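Local coordinates for autoinducer 2-binding protein LsrB (Clostridium saccharobutylicum DSM 13864, PDB 6DSP) that binds the quorum-sensing signal autoinducer-2 as a receptor of the LsrB family, a group of periplasmic-type solute-binding proteins, at residues V135-Y139 with Y178-Y183; K151-C157 with N185-A190. Numbering follows the deposited sequence.

Contact 1 (V135-Y139 with Y178-Y183); sequences VQMGY and YIKSKY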
ATOM      1  N   VAL A 135       5.157  -1.439  13.348  1.00 14.05           N
ATOM      2  CA  VAL A 135       5.443  -1.909  14.696  1.00 15.01           C
ATOM      3  C   VAL A 135       5.565  -0.740  15.664  1.00 15.42           C
ATOM      4  O   VAL A 135       5.061  -0.807  16.796  1.00 15.90           O
ATOM      5  CB  VAL A 135       6.706  -2.790  14.694  1.00 15.75           C
ATOM      6  CG1 VAL A 135       7.053  -3.179  16.119  1.00 16.11           C
ATOM      7  CG2 VAL A 135       6.495  -4.017  13.794  1.00 16.69           C
ATOM      8  N   GLN A 136       6.213   0.358  15.231  1.00 15.72           N
ATOM      9  CA  GLN A 136       6.396   1.511  16.113  1.00 16.54           C
ATOM     10  C   GLN A 136       5.071   2.171  16.461  1.00 15.64           C
ATOM     11  O   GLN A 136       4.866   2.604  17.600  1.00 16.25           O
ATOM     12  CB  GLN A 136       7.338   2.525  15.467  1.00 18.74           C
ATOM     13  CG  GLN A 136       7.608   3.714  16.378  1.00 23.04           C
ATOM     14  CD  GLN A 136       8.453   3.315  17.585  1.00 26.94           C
ATOM     15  OE1 GLN A 136       9.482   2.645  17.446  1.00 29.21           O
ATOM     16  NE2 GLN A 136       8.020   3.713  18.774  1.00 27.65           N
ATOM     17  N   MET A 137       4.153   2.279  15.490  1.00 15.29           N
ATOM     18  CA  MET A 137       2.836   2.817  15.820  1.00 14.93           C
ATOM     19  C   MET A 137       2.141   1.938  16.832  1.00 14.83           C
ATOM     20  O   MET A 137       1.519   2.443  17.770  1.00 15.30           O
ATOM     21  CB  MET A 137       1.977   2.899  14.561  1.00 15.10           C
ATOM     22  CG  MET A 137       2.440   3.974  13.575  1.00 15.30           C
ATOM     23  SD  MET A 137       1.270   4.307  12.240  1.00 15.30           S
ATOM     24  CE  MET A 137       1.240   2.740  11.415  1.00 14.77           C
ATOM     25  N   GLY A 138       2.244   0.618  16.661  1.00 13.62           N
ATOM     26  CA  GLY A 138       1.653  -0.300  17.628  1.00 14.43           C
ATOM     27  C   GLY A 138       2.264  -0.141  19.004  1.00 14.81           C
ATOM     28  O   GLY A 138       1.546  -0.081  20.004  1.00 14.50           O
ATOM     29  N   TYR A 139       3.602  -0.085  19.063  1.00 15.25           N
ATOM     30  CA  TYR A 139       4.299   0.123  20.331  1.00 16.57           C
ATOM     31  C   TYR A 139       3.789   1.386  21.029  1.00 16.49           C
ATOM     32  O   TYR A 139       3.449   1.379  22.223  1.00 16.86           O
ATOM     33  CB  TYR A 139       5.799   0.238  20.033  1.00 18.31           C
ATOM     34  CG  TYR A 139       6.649   0.471  21.275  1.00 20.57           C
ATOM     35  CD1 TYR A 139       6.769   1.742  21.835  1.00 21.56           C
ATOM     36  CD2 TYR A 139       7.330  -0.572  21.885  1.00 21.87           C
ATOM     37  CE1 TYR A 139       7.530   1.980  22.975  1.00 22.96           C
ATOM     38  CE2 TYR A 139       8.104  -0.357  23.027  1.00 23.19           C
ATOM     39  CZ  TYR A 139       8.200   0.920  23.568  1.00 23.99           C
ATOM     40  OH  TYR A 139       8.966   1.143  24.701  1.00 25.78           O
ATOM     41  N   TYR A 178      11.810  -7.524  12.670  1.00 18.61           N
ATOM     42  CA  TYR A 178      12.030  -6.450  13.628  1.00 18.82           C
ATOM     43  C   TYR A 178      11.469  -6.822  14.991  1.00 19.00           C
ATOM     44  O   TYR A 178      12.143  -6.646  16.017  1.00 19.76           O
ATOM     45  CB  TYR A 178      11.390  -5.179  13.084  1.00 19.22           C
ATOM     46  CG  TYR A 178      11.528  -3.927  13.929  1.00 20.54           C
ATOM     47  CD1 TYR A 178      12.759  -3.280  14.080  1.00 21.59           C
ATOM     48  CD2 TYR A 178      10.415  -3.369  14.543  1.00 21.44           C
ATOM     49  CE1 TYR A 178      12.864  -2.132  14.816  1.00 22.64           C
ATOM     50  CE2 TYR A 178      10.518  -2.228  15.278  1.00 22.20           C
ATOM     51  CZ  TYR A 178      11.743  -1.605  15.416  1.00 23.50           C
ATOM     52  OH  TYR A 178      11.849  -0.445  16.124  1.00 25.83           O
ATOM     53  N   ILE A 179      10.243  -7.346  15.027  1.00 18.00           N
ATOM     54  CA  ILE A 179       9.655  -7.777  16.300  1.00 17.99           C
ATOM     55  C   ILE A 179      10.513  -8.845  16.955  1.00 19.15           C
ATOM     56  O   ILE A 179      10.791  -8.795  18.160  1.00 19.73           O
ATOM     57  CB  ILE A 179       8.212  -8.279  16.092  1.00 17.04           C
ATOM     58  CG1 ILE A 179       7.292  -7.103  15.740  1.00 16.27           C
ATOM     59  CG2 ILE A 179       7.707  -9.020  17.342  1.00 17.79           C
ATOM     60  CD1 ILE A 179       5.913  -7.529  15.257  1.00 16.12           C
ATOM     61  N   LYS A 180      10.934  -9.847  16.183  1.00 19.58           N
ATOM     62  CA  LYS A 180      11.677 -10.939  16.797  1.00 21.47           C
ATOM     63  C   LYS A 180      13.032 -10.465  17.315  1.00 23.09           C
ATOM     64  O   LYS A 180      13.540 -11.002  18.319  1.00 24.62           O
ATOM     65  CB  LYS A 180      11.763 -12.120  15.818  1.00 22.54           C
ATOM     66  CG  LYS A 180      10.400 -12.785  15.607  1.00 24.67           C
ATOM     67  CD  LYS A 180      10.420 -13.941  14.596  1.00 26.78           C
ATOM     68  CE  LYS A 180       8.993 -14.467  14.259  1.00 28.72           C
ATOM     69  NZ  LYS A 180       8.221 -14.834  15.516  1.00 29.70           N
ATOM     70  N   SER A 181      13.610  -9.428  16.696  1.00 23.33           N
ATOM     71  CA  SER A 181      14.884  -8.875  17.144  1.00 24.97           C
ATOM     72  C   SER A 181      14.720  -7.943  18.344  1.00 25.54           C
ATOM     73  O   SER A 181      15.460  -8.047  19.336  1.00 26.76           O
ATOM     74  CB  SER A 181      15.518  -8.113  15.981  1.00 26.64           C
ATOM     75  OG  SER A 181      16.753  -7.545  16.373  1.00 28.56           O
ATOM     76  N   LYS A 182      13.783  -7.007  18.263  1.00 24.89           N
ATOM     77  CA  LYS A 182      13.671  -5.947  19.250  1.00 24.95           C
ATOM     78  C   LYS A 182      12.729  -6.310  20.390  1.00 23.54           C
ATOM     79  O   LYS A 182      12.932  -5.873  21.524  1.00 24.41           O
ATOM     80  CB  LYS A 182      13.215  -4.657  18.560  1.00 27.69           C
ATOM     81  CG  LYS A 182      13.533  -3.393  19.358  1.00 31.39           C
ATOM     82  CD  LYS A 182      13.129  -2.139  18.595  1.00 34.50           C
ATOM     83  CE  LYS A 182      13.476  -0.863  19.357  1.00 37.04           C
ATOM     84  NZ  LYS A 182      14.917  -0.536  19.294  1.00 38.65           N
ATOM     85  N   TYR A 183      11.690  -7.090  20.115  1.00 22.07           N
ATOM     86  CA  TYR A 183      10.669  -7.428  21.104  1.00 21.22           C
ATOM     87  C   TYR A 183      10.503  -8.937  21.141  1.00 20.60           C
ATOM     88  O   TYR A 183       9.430  -9.465  20.838  1.00 19.45           O
ATOM     89  CB  TYR A 183       9.352  -6.739  20.749  1.00 21.51           C
ATOM     90  CG  TYR A 183       9.517  -5.258  20.582  1.00 21.84           C
ATOM     91  CD1 TYR A 183       9.903  -4.472  21.652  1.00 22.71           C
ATOM     92  CD2 TYR A 183       9.308  -4.644  19.356  1.00 21.62           C
ATOM     93  CE1 TYR A 183      10.076  -3.123  21.508  1.00 23.46           C
ATOM     94  CE2 TYR A 183       9.471  -3.286  19.206  1.00 22.14           C
ATOM     95  CZ  TYR A 183       9.867  -2.535  20.291  1.00 23.32           C
ATOM     96  OH  TYR A 183      10.055  -1.184  20.181  1.00 24.35           O
TER
HETATM   97  O   HOH W   1       9.669   0.026  17.734  1.00 27.98           O
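Residues 135-139 are a piece of helix 127-144, and residues 178-182 are the C-terminal part of helix 166-182. The axes of these short segments, 135-139 and 178-182, lie at 56° and approach to 12.2 Å. The nearest CA atoms are those of Val135 and Ile179, 7.4 Å apart. At this distance the backbones do not meet, and side chains fill the space. Tyr183 has already left helical geometry, though its N still bonds to Ile179 O at 2.7 Å.

Val135 points into the gap. Its CG1 lies 3.7 Å from Tyr178 CE2, at the ring edge, and 3.9 Å from Tyr183 CE2. Its CG2 lies 3.7 Å from Ile179 CG1. One turn on, Tyr139 meets Tyr183. Their planes are 29° from parallel, but the rings are slid apart and barely overlap, with centroids 5.5 Å apart. Tyr139 CD2 sits 3.3 Å from Tyr183 OH.

A water joins the polar ends. It donates to Gln136 OE1 at 2.6 Å and is hydrogen-bonded to Tyr178 OH and Tyr183 OH, both at 2.8 Å. Gln136 NE2 bonds to Asp140 of its own helix.

This is neighbouring-helix packing in an alpha/beta domain. The inner layer is apolar, one water links Gln136 OE1 with both tyrosine hydroxyls, and these two segments make no direct hydrogen bond to each other.

Contact 2 (K151-C157 with N185-A190); sequences KDAIKYC and NWQNVA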
ATOM      1  N   LYS A 151       8.705  -4.798  27.485  1.00 25.64           N
ATOM      2  CA  LYS A 151       8.928  -6.003  28.279  1.00 27.11           C
ATOM      3  C   LYS A 151       7.761  -6.980  28.262  1.00 24.94           C
ATOM      4  O   LYS A 151       7.972  -8.187  28.414  1.00 25.00           O
ATOM      5  CB  LYS A 151       9.212  -5.623  29.738  1.00 31.23           C
ATOM      6  CG  LYS A 151      10.399  -4.720  29.933  1.00 35.62           C
ATOM      7  CD  LYS A 151      10.510  -4.351  31.404  1.00 38.83           C
ATOM      8  CE  LYS A 151      11.654  -3.376  31.655  1.00 41.04           C
ATOM      9  NZ  LYS A 151      11.745  -2.998  33.094  1.00 42.34           N
ATOM     10  N   ASP A 152       6.529  -6.493  28.086  1.00 23.16           N
ATOM     11  CA  ASP A 152       5.379  -7.385  28.176  1.00 22.15           C
ATOM     12  C   ASP A 152       5.395  -8.422  27.052  1.00 20.79           C
ATOM     13  O   ASP A 152       5.927  -8.199  25.944  1.00 20.28           O
ATOM     14  CB  ASP A 152       4.064  -6.613  28.038  1.00 22.85           C
ATOM     15  CG  ASP A 152       3.742  -5.724  29.232  1.00 24.61           C
ATOM     16  OD1 ASP A 152       4.301  -5.923  30.343  1.00 25.36           O
ATOM     17  OD2 ASP A 152       2.864  -4.846  29.026  1.00 25.07           O
ATOM     18  N   ALA A 153       4.748  -9.553  27.326  1.00 20.41           N
ATOM     19  CA  ALA A 153       4.580 -10.599  26.315  1.00 20.08           C
ATOM     20  C   ALA A 153       3.354 -10.259  25.466  1.00 19.44           C
ATOM     21  O   ALA A 153       2.309 -10.912  25.513  1.00 20.92           O
ATOM     22  CB  ALA A 153       4.462 -11.968  26.974  1.00 20.66           C
ATOM     23  N   ILE A 154       3.496  -9.173  24.701  1.00 18.02           N
ATOM     24  CA  ILE A 154       2.403  -8.644  23.883  1.00 17.44           C
ATOM     25  C   ILE A 154       1.934  -9.709  22.897  1.00 17.57           C
ATOM     26  O   ILE A 154       2.723 -10.239  22.111  1.00 18.44           O
ATOM     27  CB  ILE A 154       2.893  -7.386  23.132  1.00 17.40           C
ATOM     28  CG1 ILE A 154       3.280  -6.227  24.084  1.00 17.75           C
ATOM     29  CG2 ILE A 154       1.899  -6.943  22.016  1.00 17.03           C
ATOM     30  CD1 ILE A 154       2.156  -5.766  25.001  1.00 18.38           C
ATOM     31  N   LYS A 155       0.632  -9.988  22.904  1.00 16.42           N
ATOM     32  CA  LYS A 155       0.017 -10.923  21.977  1.00 16.40           C
ATOM     33  C   LYS A 155      -0.465 -10.151  20.757  1.00 15.43           C
ATOM     34  O   LYS A 155      -1.168  -9.139  20.887  1.00 15.26           O
ATOM     35  CB  LYS A 155      -1.172 -11.613  22.647  1.00 17.82           C
ATOM     36  CG  LYS A 155      -0.755 -12.655  23.683  1.00 20.33           C
ATOM     37  CD  LYS A 155      -1.961 -13.412  24.228  1.00 23.49           C
ATOM     38  CE  LYS A 155      -1.509 -14.573  25.087  1.00 26.98           C
ATOM     39  NZ  LYS A 155      -2.627 -15.416  25.568  1.00 29.59           N
ATOM     40  N   TYR A 156      -0.056 -10.590  19.575  1.00 14.39           N
ATOM     41  CA  TYR A 156      -0.390  -9.813  18.382  1.00 14.33           C
ATOM     42  C   TYR A 156      -0.561 -10.732  17.178  1.00 13.87           C
ATOM     43  O   TYR A 156      -0.215 -11.915  17.201  1.00 14.56           O
ATOM     44  CB  TYR A 156       0.692  -8.765  18.080  1.00 14.06           C
ATOM     45  CG  TYR A 156       1.928  -9.389  17.496  1.00 14.47           C
ATOM     46  CD1 TYR A 156       2.900 -10.003  18.311  1.00 15.34           C
ATOM     47  CD2 TYR A 156       2.134  -9.393  16.127  1.00 14.73           C
ATOM     48  CE1 TYR A 156       4.005 -10.598  17.745  1.00 15.84           C
ATOM     49  CE2 TYR A 156       3.244  -9.989  15.571  1.00 15.19           C
ATOM     50  CZ  TYR A 156       4.150 -10.598  16.361  1.00 15.61           C
ATOM     51  OH  TYR A 156       5.249 -11.179  15.789  1.00 16.35           O
ATOM     52  N   CYS A 157      -1.088 -10.151  16.104  1.00 13.52           N
ATOM     53  CA  CYS A 157      -1.027 -10.810  14.796  1.00 13.41           C
ATOM     54  C   CYS A 157      -1.180  -9.754  13.725  1.00 12.70           C
ATOM     55  O   CYS A 157      -1.433  -8.578  14.009  1.00 13.37           O
ATOM     56  CB  CYS A 157      -2.111 -11.902  14.634  1.00 14.48           C
ATOM     57  SG  CYS A 157      -3.804 -11.329  14.451  1.00 15.08           S
ATOM     58  N   ASN A 185       9.906 -10.893  23.441  1.00 21.74           N
ATOM     59  CA  ASN A 185       8.851 -11.363  24.325  1.00 21.95           C
ATOM     60  C   ASN A 185       7.472 -11.341  23.677  1.00 20.43           C
ATOM     61  O   ASN A 185       6.552 -11.994  24.178  1.00 20.25           O
ATOM     62  CB  ASN A 185       8.807 -10.539  25.625  1.00 24.06           C
ATOM     63  CG  ASN A 185      10.049 -10.706  26.466  1.00 27.59           C
ATOM     64  OD1 ASN A 185      10.841 -11.620  26.253  1.00 29.22           O
ATOM     65  ND2 ASN A 185      10.207  -9.834  27.451  1.00 28.80           N
ATOM     66  N   TRP A 186       7.296 -10.615  22.577  1.00 18.82           N
ATOM     67  CA  TRP A 186       5.987 -10.612  21.944  1.00 17.67           C
ATOM     68  C   TRP A 186       5.685 -11.993  21.380  1.00 18.38           C
ATOM     69  O   TRP A 186       6.589 -12.749  20.990  1.00 19.32           O
ATOM     70  CB  TRP A 186       5.940  -9.578  20.823  1.00 17.25           C
ATOM     71  CG  TRP A 186       6.000  -8.121  21.245  1.00 17.11           C
ATOM     72  CD1 TRP A 186       6.438  -7.606  22.441  1.00 16.94           C
ATOM     73  CD2 TRP A 186       5.626  -6.994  20.444  1.00 16.41           C
ATOM     74  NE1 TRP A 186       6.347  -6.242  22.430  1.00 16.89           N
ATOM     75  CE2 TRP A 186       5.849  -5.836  21.214  1.00 16.56           C
ATOM     76  CE3 TRP A 186       5.109  -6.851  19.143  1.00 15.70           C
ATOM     77  CZ2 TRP A 186       5.598  -4.550  20.718  1.00 16.62           C
ATOM     78  CZ3 TRP A 186       4.860  -5.581  18.663  1.00 15.80           C
ATOM     79  CH2 TRP A 186       5.093  -4.451  19.433  1.00 16.53           C
ATOM     80  N   GLN A 187       4.389 -12.303  21.284  1.00 18.13           N
ATOM     81  CA  GLN A 187       3.920 -13.601  20.825  1.00 19.03           C
ATOM     82  C   GLN A 187       2.963 -13.381  19.670  1.00 16.64           C
ATOM     83  O   GLN A 187       1.905 -12.766  19.837  1.00 16.67           O
ATOM     84  CB  GLN A 187       3.175 -14.325  21.950  1.00 23.15           C
ATOM     85  CG  GLN A 187       4.065 -14.602  23.169  1.00 29.30           C
ATOM     86  CD  GLN A 187       3.308 -15.270  24.300  1.00 35.05           C
ATOM     87  OE1 GLN A 187       2.156 -15.672  24.132  1.00 37.11           O
ATOM     88  NE2 GLN A 187       3.957 -15.407  25.449  1.00 36.99           N
ATOM     89  N   ASN A 188       3.313 -13.918  18.512  1.00 16.14           N
ATOM     90  CA  ASN A 188       2.401 -13.862  17.377  1.00 16.11           C
ATOM     91  C   ASN A 188       1.396 -14.991  17.568  1.00 16.05           C
ATOM     92  O   ASN A 188       1.749 -16.174  17.475  1.00 17.54           O
ATOM     93  CB  ASN A 188       3.171 -13.999  16.066  1.00 16.09           C
ATOM     94  CG  ASN A 188       2.275 -13.822  14.857  1.00 16.20           C
ATOM     95  OD1 ASN A 188       1.085 -14.128  14.908  1.00 16.41           O
ATOM     96  ND2 ASN A 188       2.832 -13.319  13.764  1.00 17.56           N
ATOM     97  N   VAL A 189       0.146 -14.635  17.882  1.00 15.50           N
ATOM     98  CA  VAL A 189      -0.864 -15.644  18.194  1.00 16.39           C
ATOM     99  C   VAL A 189      -1.487 -16.276  16.957  1.00 17.02           C
ATOM    100  O   VAL A 189      -2.318 -17.189  17.090  1.00 18.44           O
ATOM    101  CB  VAL A 189      -1.937 -15.113  19.171  1.00 17.48           C
ATOM    102  CG1 VAL A 189      -1.296 -14.696  20.464  1.00 18.88           C
ATOM    103  CG2 VAL A 189      -2.714 -13.920  18.587  1.00 17.35           C
ATOM    104  N   ALA A 190      -1.145 -15.812  15.752  1.00 15.81           N
ATOM    105  CA  ALA A 190      -1.713 -16.363  14.513  1.00 15.50           C
ATOM    106  C   ALA A 190      -0.690 -16.162  13.404  1.00 15.99           C
ATOM    107  O   ALA A 190      -0.851 -15.302  12.528  1.00 15.80           O
ATOM    108  CB  ALA A 190      -3.049 -15.691  14.188  1.00 15.76           C
TER
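Three backbone hydrogen bonds hold the strands in parallel register. Gln187 N gives to Ile154 O (2.8 Å), Tyr156 N to Gln187 O (2.9 Å) and Val189 N to Tyr156 O (2.8 Å). Asn185 ND2 bonds to Lys151 O at 2.9 Å, a side-chain bond that links the two loops ahead of the paired strands. Asn188 OD1 accepts from Ala190 N at 2.9 Å in an Asx turn.

Lys155 and Gln187 share one face of the sheet, and Lys155 NZ forms a salt bridge with Asp216. Tyr156 and Asn188 share the other. There Asn188 CA lies 4.0 Å from the Tyr156 ring centroid, a CH-pi contact, and the edge of Trp186 meets the opposite ring face in a T-shaped pair. Ile154 CB sits 3.6 Å from the centroid of the Trp186 five-membered ring. Tyr156 OH and Asn188 ND2 both bond to Glu176 of helix 166-182.

The bonding is that of parallel strands; with helix 166-182 between them in the chain, they form a beta-alpha-beta unit, and Glu176 ties both strands to that helix.

How the contacts relate
Both contacts lie in the same alpha/beta region, contact 1 among its helices and contact 2 in its sheet. Contact 2 pairs strands 155-160 and 187-195, the latter at the margin of the four-stranded parallel sheet. Contact 1 joins helix 166-182, which connects those strands, to helix 127-144, which precedes them. Among the touching residues, contact 2 has exposed ones and contact 1 has none. Direct backbone bonds dominate between the strands; side-chain packing and a water serve between the helices. The two meet at Trp186 and Tyr156: Ile179 CG2 lies 3.6 Å from Tyr156 OH and 3.8 Å from Trp186 CE3, and Val135 CG1 lies 4.1 Å from Trp186 CH2. Trp186 also stacks with Tyr183.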